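Local coordinates for alpha-galactosidase 1 (Saccharomyces cerevisiae, PDB 3LRK), which hydrolyses terminal, non-reducing alpha-D-galactose residues from alpha-D-galactosides such as galactose oligosaccharides and galactomannans, working as a secreted, glycosylated homotetramer, at residues 71-76 with 118-123; 144-149 with 181-186; 202-207 with 257-262. The protein carries 1 engineered substitution. All coordinates share one frame; numbering follows the deposited sequence.

How the interactions relate
All three interactions belong to the (beta/alpha)8-barrel of this GH27 enzyme and converge on its substrate pocket. Interaction 1 joins two loops that follow barrel strands, its centre about 14 Å from that of interaction 2. The two meet through the salt bridge between Asp72 OD1 and Lys147 NZ (3.0 Å) and where Cys121 SG packs on OD2 of the nucleophile Asp149. Interactions 2 and 3, centres about 11 Å apart, share the barrel sheet, since strands 182-185 and 203-205 are neighbours; Cys186 SG lies against Arg205 NH1. Interactions 1 and 3 do not touch (nearest atoms about 8 Å apart). Each contributes to substrate binding: Asp72 and Asp73, Lys147, and Arg205 respectively.

Interaction 1 (71-76 with 118-123)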
# COMPACT_ATOMS: atom_id res chain seq x y z
N LEU A 71 -29.33 -9.14 -19.62
CA LEU A 71 -30.00 -9.74 -18.48
C LEU A 71 -28.96 -9.92 -17.39
O LEU A 71 -27.92 -10.55 -17.62
CB LEU A 71 -30.60 -11.09 -18.87
CG LEU A 71 -31.23 -11.96 -17.76
CD1 LEU A 71 -32.51 -11.34 -17.21
CD2 LEU A 71 -31.49 -13.36 -18.26
N ASP A 72 -29.24 -9.37 -16.21
CA ASP A 72 -28.30 -9.39 -15.08
C ASP A 72 -28.54 -10.62 -14.18
O ASP A 72 -28.87 -11.69 -14.68
CB ASP A 72 -28.39 -8.05 -14.32
CG ASP A 72 -27.07 -7.64 -13.68
OD1 ASP A 72 -26.23 -6.99 -14.34
OD2 ASP A 72 -26.87 -7.96 -12.49
N ASP A 73 -28.35 -10.45 -12.87
CA ASP A 73 -28.35 -11.54 -11.88
C ASP A 73 -29.75 -12.16 -11.70
O ASP A 73 -30.73 -11.68 -12.27
CB ASP A 73 -27.85 -10.96 -10.54
CG ASP A 73 -27.16 -11.99 -9.63
OD1 ASP A 73 -27.33 -13.23 -9.78
OD2 ASP A 73 -26.43 -11.53 -8.73
N CYS A 74 -29.83 -13.24 -10.90
CA CYS A 74 -31.10 -13.84 -10.43
C CYS A 74 -31.94 -14.55 -11.49
O CYS A 74 -33.18 -14.61 -11.38
CB CYS A 74 -31.97 -12.81 -9.69
SG CYS A 74 -31.07 -11.50 -8.87
N TRP A 75 -31.29 -15.11 -12.50
CA TRP A 75 -32.01 -15.66 -13.64
C TRP A 75 -32.10 -17.19 -13.56
O TRP A 75 -32.99 -17.80 -14.16
CB TRP A 75 -31.35 -15.20 -14.96
CG TRP A 75 -29.94 -15.69 -15.11
CD1 TRP A 75 -28.79 -15.00 -14.81
CD2 TRP A 75 -29.52 -16.98 -15.59
NE1 TRP A 75 -27.69 -15.79 -15.07
CE2 TRP A 75 -28.10 -17.00 -15.54
CE3 TRP A 75 -30.21 -18.11 -16.05
CZ2 TRP A 75 -27.36 -18.12 -15.94
CZ3 TRP A 75 -29.46 -19.22 -16.44
CH2 TRP A 75 -28.05 -19.21 -16.39
N SER A 76 -31.17 -17.80 -12.82
CA SER A 76 -31.06 -19.26 -12.71
C SER A 76 -31.78 -19.82 -11.48
O SER A 76 -32.12 -19.08 -10.55
CB SER A 76 -29.59 -19.68 -12.66
OG SER A 76 -28.91 -19.03 -11.59
N GLU A 118 -18.05 -18.60 -6.41
CA GLU A 118 -18.88 -19.72 -6.04
C GLU A 118 -20.36 -19.39 -6.29
O GLU A 118 -21.14 -20.24 -6.72
CB GLU A 118 -18.65 -20.05 -4.57
CG GLU A 118 -19.34 -21.33 -4.12
CD GLU A 118 -19.11 -21.65 -2.66
OE1 GLU A 118 -19.73 -22.63 -2.20
OE2 GLU A 118 -18.32 -20.94 -1.99
N TYR A 119 -20.72 -18.14 -5.99
CA TYR A 119 -22.07 -17.62 -6.17
C TYR A 119 -22.01 -16.28 -6.87
O TYR A 119 -20.97 -15.63 -6.88
CB TYR A 119 -22.75 -17.39 -4.81
CG TYR A 119 -22.76 -18.60 -3.92
CD1 TYR A 119 -21.86 -18.70 -2.85
CD2 TYR A 119 -23.65 -19.66 -4.15
CE1 TYR A 119 -21.86 -19.81 -2.02
CE2 TYR A 119 -23.66 -20.77 -3.33
CZ TYR A 119 -22.76 -20.85 -2.27
OH TYR A 119 -22.77 -21.95 -1.47
N THR A 120 -23.15 -15.86 -7.42
CA THR A 120 -23.31 -14.52 -7.94
C THR A 120 -23.50 -13.57 -6.76
O THR A 120 -23.65 -14.01 -5.61
CB THR A 120 -24.50 -14.42 -8.90
OG1 THR A 120 -25.72 -14.68 -8.18
CG2 THR A 120 -24.35 -15.44 -10.03
N CYS A 121 -23.52 -12.28 -7.03
CA CYS A 121 -23.70 -11.29 -5.97
C CYS A 121 -25.03 -11.44 -5.21
O CYS A 121 -25.09 -11.18 -4.01
CB CYS A 121 -23.51 -9.89 -6.51
SG CYS A 121 -21.83 -9.58 -7.12
N ALA A 122 -26.08 -11.88 -5.90
CA ALA A 122 -27.37 -12.15 -5.26
C ALA A 122 -27.51 -13.58 -4.74
O ALA A 122 -28.59 -13.97 -4.27
CB ALA A 122 -28.52 -11.80 -6.21
N GLY A 123 -26.44 -14.36 -4.82
CA GLY A 123 -26.38 -15.69 -4.22
C GLY A 123 -26.84 -16.86 -5.06
O GLY A 123 -27.11 -17.94 -4.53
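Thr120 opens the contact by giving its hydroxyl to the carboxylate of Asp73, with OG1 2.7 Å from OD1 on the syn side of that oxygen. The hydroxyl is brought there by chi1 of 65°, which sets OG1 between the backbone N and the carbonyl carbon. The same OD1 accepts a second bond on its anti side from the backbone N of Cys74, also at 2.7 Å. Cys121, in a disulfide with Cys151, carries the chain round the turn. Ala122 then presents its backbone N to Asp73 OD2 at 2.9 Å, 31° out of the carboxylate plane, and the three bonds together probably fix the rotation of the carboxylate. The Ala122 methyl CB rests 3.7 Å from SG of Cys74, itself disulfide-bonded to Cys42. A type I beta turn from Thr120 to Gly123 brings the threonine hydroxyl and the alanine N-H to the two oxygens of one carboxylate. Asp73 is a substrate-binding residue, and its OD2 also holds a glycerol, consistent with the turn acting as a second shell that positions this acid. The loops follow strands 68-70 and 109-115 of the barrel; Tyr113 of strand 109-115 and Trp37 of helix 37-40 pack on Asp73.

Interaction 2 (144-149 with 181-186); sequences DYLKYD and VFYSLC. Engineered in segment 181-186: Val181 (natural residue Ile).
Tyr145 OH is gripped by a water at 2.6 Å, which also donates to Ser184 OG, and by Gln31 NE2. Strands 145-149 and 182-185, parallel neighbours in the (beta/alpha)8-barrel, are joined through helix 160-177 in a beta-alpha-beta unit, and five backbone bonds run between the segments, from Phe182 N with Asp144 O to Cys186 N with Tyr148 O. On the face with Lys147 and Ser184, the rings of Tyr145 and Phe182 lie side by side, planes 13° apart but slid so that they barely overlap; Tyr145 CE2 meets Phe182 CD1 at 3.5 Å. An alanine in place of Tyr145 would probably leave a gap beside the Phe182 ring and deprive the bridging water and Gln31 of their phenol partner. On the other face Tyr183 crosses Tyr148 obliquely, and its hydroxyl, bonded to Tyr167 O, comes 3.2 Å from Tyr148 CD2. Lys147, a substrate-binding residue, runs extended toward Asp72, and its CE lies 4.0 Å from Cys186 SG. Anti to its backbone N (chi1 -173°), that sulfur also lies 3.6 Å from OD1 of the nucleophile Asp149, whose OD2 is bonded by Tyr113 OH.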
# COMPACT_ATOMS: atom_id res chain seq x y z
N ASP A 144 -24.62 -13.43 -26.71
CA ASP A 144 -23.62 -12.63 -27.46
C ASP A 144 -22.68 -11.81 -26.60
O ASP A 144 -21.75 -11.18 -27.13
CB ASP A 144 -24.33 -11.67 -28.43
CG ASP A 144 -25.37 -12.36 -29.27
OD1 ASP A 144 -25.02 -13.28 -30.05
OD2 ASP A 144 -26.55 -12.00 -29.13
N TYR A 145 -22.91 -11.82 -25.28
CA TYR A 145 -22.26 -10.91 -24.34
C TYR A 145 -22.35 -11.51 -22.95
O TYR A 145 -23.40 -12.03 -22.55
CB TYR A 145 -22.99 -9.57 -24.40
CG TYR A 145 -22.54 -8.41 -23.51
CD1 TYR A 145 -22.75 -8.42 -22.13
CD2 TYR A 145 -21.96 -7.27 -24.09
CE1 TYR A 145 -22.37 -7.31 -21.34
CE2 TYR A 145 -21.58 -6.19 -23.32
CZ TYR A 145 -21.79 -6.21 -21.94
OH TYR A 145 -21.40 -5.11 -21.19
N LEU A 146 -21.26 -11.45 -22.19
CA LEU A 146 -21.27 -11.92 -20.80
C LEU A 146 -20.73 -10.86 -19.87
O LEU A 146 -19.59 -10.41 -20.03
CB LEU A 146 -20.46 -13.22 -20.63
CG LEU A 146 -20.40 -13.84 -19.22
CD1 LEU A 146 -21.77 -14.29 -18.72
CD2 LEU A 146 -19.39 -15.00 -19.18
N LYS A 147 -21.55 -10.45 -18.90
CA LYS A 147 -21.06 -9.62 -17.80
C LYS A 147 -20.61 -10.56 -16.67
O LYS A 147 -21.38 -11.42 -16.23
CB LYS A 147 -22.16 -8.64 -17.35
CG LYS A 147 -21.87 -7.94 -16.03
CD LYS A 147 -23.00 -7.03 -15.60
CE LYS A 147 -22.75 -6.54 -14.19
NZ LYS A 147 -23.69 -5.46 -13.78
N TYR A 148 -19.37 -10.40 -16.20
CA TYR A 148 -18.76 -11.45 -15.39
C TYR A 148 -18.22 -10.89 -14.08
O TYR A 148 -17.16 -10.27 -14.05
CB TYR A 148 -17.71 -12.23 -16.22
CG TYR A 148 -17.33 -13.60 -15.68
CD1 TYR A 148 -18.30 -14.55 -15.34
CD2 TYR A 148 -15.98 -13.95 -15.53
CE1 TYR A 148 -17.94 -15.81 -14.86
CE2 TYR A 148 -15.61 -15.20 -15.06
CZ TYR A 148 -16.59 -16.12 -14.71
OH TYR A 148 -16.22 -17.36 -14.23
N ASP A 149 -18.98 -11.13 -13.02
CA ASP A 149 -18.85 -10.44 -11.74
C ASP A 149 -17.69 -10.97 -10.89
O ASP A 149 -16.91 -11.80 -11.35
CB ASP A 149 -20.17 -10.53 -10.96
CG ASP A 149 -20.50 -9.23 -10.22
OD1 ASP A 149 -19.60 -8.61 -9.62
OD2 ASP A 149 -21.68 -8.83 -10.24
N VAL A 181 -18.42 -13.99 -28.26
CA VAL A 181 -19.07 -13.41 -27.09
C VAL A 181 -18.26 -12.19 -26.66
O VAL A 181 -17.04 -12.28 -26.43
CB VAL A 181 -19.22 -14.45 -25.92
CG1 VAL A 181 -19.84 -13.83 -24.66
CG2 VAL A 181 -20.04 -15.67 -26.38
N PHE A 182 -18.93 -11.04 -26.61
CA PHE A 182 -18.37 -9.83 -26.04
C PHE A 182 -18.18 -10.08 -24.54
O PHE A 182 -19.15 -10.34 -23.82
CB PHE A 182 -19.35 -8.67 -26.24
CG PHE A 182 -18.76 -7.30 -25.95
CD1 PHE A 182 -18.47 -6.90 -24.65
CD2 PHE A 182 -18.52 -6.41 -27.00
CE1 PHE A 182 -17.94 -5.66 -24.39
CE2 PHE A 182 -18.00 -5.16 -26.75
CZ PHE A 182 -17.70 -4.78 -25.45
N TYR A 183 -16.93 -10.00 -24.07
CA TYR A 183 -16.62 -10.37 -22.68
C TYR A 183 -16.38 -9.13 -21.80
O TYR A 183 -15.38 -8.42 -21.97
CB TYR A 183 -15.44 -11.36 -22.67
CG TYR A 183 -15.03 -11.96 -21.32
CD1 TYR A 183 -15.98 -12.38 -20.38
CD2 TYR A 183 -13.68 -12.15 -21.03
CE1 TYR A 183 -15.57 -12.95 -19.14
CE2 TYR A 183 -13.26 -12.72 -19.84
CZ TYR A 183 -14.19 -13.12 -18.90
OH TYR A 183 -13.71 -13.66 -17.72
N SER A 184 -17.32 -8.89 -20.90
CA SER A 184 -17.35 -7.71 -20.03
C SER A 184 -16.96 -8.11 -18.61
O SER A 184 -17.68 -8.85 -17.95
CB SER A 184 -18.76 -7.09 -20.06
OG SER A 184 -18.99 -6.20 -18.98
N LEU A 185 -15.80 -7.64 -18.16
CA LEU A 185 -15.33 -7.91 -16.79
C LEU A 185 -16.03 -7.03 -15.77
O LEU A 185 -16.29 -5.86 -16.01
CB LEU A 185 -13.82 -7.68 -16.71
CG LEU A 185 -12.84 -8.84 -16.94
CD1 LEU A 185 -13.28 -9.87 -17.97
CD2 LEU A 185 -11.40 -8.36 -17.19
N CYS A 186 -16.35 -7.62 -14.61
CA CYS A 186 -16.95 -6.86 -13.53
C CYS A 186 -16.22 -7.20 -12.23
O CYS A 186 -16.78 -7.84 -11.36
CB CYS A 186 -18.45 -7.16 -13.40
SG CYS A 186 -19.35 -6.12 -12.21
O HOH W 1 -21.61 -5.19 -18.61

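Interaction 3 (202-207 with 257-262)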
# COMPACT_ATOMS: atom_id res chain seq x y z
N ASN A 202 -13.07 -7.53 -23.48
CA ASN A 202 -13.44 -6.36 -24.27
C ASN A 202 -13.70 -5.09 -23.46
O ASN A 202 -13.62 -3.97 -23.98
CB ASN A 202 -14.67 -6.70 -25.13
CG ASN A 202 -14.36 -7.74 -26.18
OD1 ASN A 202 -14.99 -8.80 -26.24
ND2 ASN A 202 -13.37 -7.45 -27.02
N SER A 203 -14.06 -5.26 -22.18
CA SER A 203 -14.23 -4.13 -21.27
C SER A 203 -14.05 -4.63 -19.83
O SER A 203 -14.14 -5.84 -19.57
CB SER A 203 -15.59 -3.41 -21.46
OG SER A 203 -16.67 -4.20 -21.00
N TRP A 204 -13.75 -3.71 -18.92
CA TRP A 204 -13.59 -4.03 -17.49
C TRP A 204 -14.11 -2.90 -16.63
O TRP A 204 -13.74 -1.73 -16.80
CB TRP A 204 -12.11 -4.32 -17.15
CG TRP A 204 -11.17 -3.36 -17.76
CD1 TRP A 204 -10.73 -2.18 -17.23
CD2 TRP A 204 -10.55 -3.46 -19.06
NE1 TRP A 204 -9.87 -1.55 -18.10
CE2 TRP A 204 -9.75 -2.31 -19.23
CE3 TRP A 204 -10.60 -4.42 -20.08
CZ2 TRP A 204 -9.00 -2.08 -20.40
CZ3 TRP A 204 -9.85 -4.18 -21.26
CH2 TRP A 204 -9.06 -3.03 -21.39
N ARG A 205 -15.00 -3.24 -15.70
CA ARG A 205 -15.38 -2.29 -14.67
C ARG A 205 -14.10 -1.88 -13.95
O ARG A 205 -13.24 -2.72 -13.71
CB ARG A 205 -16.38 -2.94 -13.71
CG ARG A 205 -17.79 -3.09 -14.33
CD ARG A 205 -18.61 -1.79 -14.19
NE ARG A 205 -18.61 -1.39 -12.79
CZ ARG A 205 -19.40 -1.90 -11.86
NH1 ARG A 205 -20.35 -2.79 -12.17
NH2 ARG A 205 -19.25 -1.51 -10.60
N MET A 206 -13.97 -0.60 -13.61
CA MET A 206 -12.74 -0.14 -12.98
C MET A 206 -13.02 0.45 -11.61
O MET A 206 -12.14 1.07 -11.01
CB MET A 206 -12.00 0.86 -13.88
CG MET A 206 -12.89 1.90 -14.61
SD MET A 206 -13.93 2.96 -13.57
CE MET A 206 -12.70 3.89 -12.65
N SER A 207 -14.26 0.27 -11.13
CA SER A 207 -14.66 0.78 -9.81
C SER A 207 -15.83 -0.01 -9.21
O SER A 207 -16.47 -0.81 -9.91
CB SER A 207 -15.05 2.27 -9.89
OG SER A 207 -16.36 2.44 -10.43
N GLY A 257 -10.69 -2.92 -26.05
CA GLY A 257 -10.63 -3.09 -24.59
C GLY A 257 -10.81 -1.76 -23.88
O GLY A 257 -9.93 -0.90 -23.94
N TRP A 258 -11.93 -1.60 -23.18
CA TRP A 258 -12.32 -0.31 -22.63
C TRP A 258 -12.44 -0.32 -21.11
O TRP A 258 -12.78 -1.33 -20.54
CB TRP A 258 -13.67 0.11 -23.22
CG TRP A 258 -13.69 0.05 -24.72
CD1 TRP A 258 -14.24 -0.92 -25.50
CD2 TRP A 258 -13.07 0.98 -25.60
NE1 TRP A 258 -14.02 -0.64 -26.83
CE2 TRP A 258 -13.31 0.53 -26.92
CE3 TRP A 258 -12.35 2.17 -25.41
CZ2 TRP A 258 -12.85 1.23 -28.05
CZ3 TRP A 258 -11.89 2.86 -26.54
CH2 TRP A 258 -12.15 2.38 -27.84
N ASN A 259 -12.16 0.82 -20.49
CA ASN A 259 -12.53 1.07 -19.11
C ASN A 259 -14.06 1.21 -19.05
O ASN A 259 -14.67 1.82 -19.93
CB ASN A 259 -11.87 2.35 -18.59
CG ASN A 259 -10.35 2.24 -18.51
OD1 ASN A 259 -9.81 1.26 -18.01
ND2 ASN A 259 -9.66 3.27 -19.00
N ASP A 260 -14.66 0.65 -18.00
CA ASP A 260 -16.12 0.63 -17.84
C ASP A 260 -16.45 1.35 -16.53
O ASP A 260 -16.12 0.87 -15.44
CB ASP A 260 -16.59 -0.83 -17.84
CG ASP A 260 -18.11 -1.00 -17.68
OD1 ASP A 260 -18.86 -0.01 -17.51
OD2 ASP A 260 -18.55 -2.16 -17.73
N LEU A 261 -17.10 2.51 -16.65
CA LEU A 261 -17.46 3.33 -15.50
C LEU A 261 -18.86 3.01 -14.91
O LEU A 261 -19.43 3.81 -14.15
CB LEU A 261 -17.35 4.83 -15.84
CG LEU A 261 -16.19 5.52 -16.60
CD1 LEU A 261 -15.92 6.94 -16.03
CD2 LEU A 261 -14.89 4.72 -16.81
N ASP A 262 -19.40 1.84 -15.28
CA ASP A 262 -20.68 1.29 -14.79
C ASP A 262 -21.87 1.87 -15.57
O ASP A 262 -21.70 2.83 -16.31
CB ASP A 262 -20.84 1.44 -13.26
CG ASP A 262 -21.82 0.46 -12.66
OD1 ASP A 262 -22.34 -0.41 -13.38
OD2 ASP A 262 -22.06 0.54 -11.44
O HOH W 2 -17.13 -4.34 -18.27
O HOH W 3 -16.74 0.66 -12.82
O HOH W 4 -21.80 -3.12 -14.84
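Arg205 bends at chi2 (-84°) and chi3 (-53°), folding its guanidinium over Asp262, while Trp204, with CG between the backbone N and the carbonyl carbon (chi1 44°), lays its indole across the neighbouring strand. The guanidinium and the Asp262 carboxylate are stacked nearly parallel, with Asp262 CG over the centre of the guanidinium face. Their salt bridge, Arg205 NH1 to Asp262 OD1 at 3.3 Å, is therefore one of charge alone, no N-H pointing at the oxygen. A water accepts from Arg205 NH1 and donates to Asp262 OD1, joining the two groups a second time, and Asp262 OD2 accepts from Val210 N. Another water accepts from Arg205 NE at 2.8 Å, in the guanidinium plane, and donates to Asp260 O, while Arg205 NH2 bonds Ser207 O at 2.9 Å and forms a salt bridge with the proton donor Asp209. Together these contacts probably fix the position of the substrate-binding guanidinium. Asp260 OD1 accepts from Asp262 N, an Asx turn that carries the chain round to the stacked acid.

On the Trp204 side, Trp258 O sits 3.4 Å above the centre of the indole, and Trp204 NE1 donates to Asn259 OD1 at 2.8 Å, tilted from both planes. Trp204 CH2 comes 3.3 Å from Gly257 C, and a side chain at that glycine would clash with the indole. A water links Ser203 OG, which Gln31 also bonds, to Asp260 OD2.

Parallel strands 203-205 and 258-260 are adjacent in the barrel, and strand 182-185 borders the first on its other side. Helix 193-196 packs on Trp204 and Asn259, and helix 239-246 covers Met206 and Leu261.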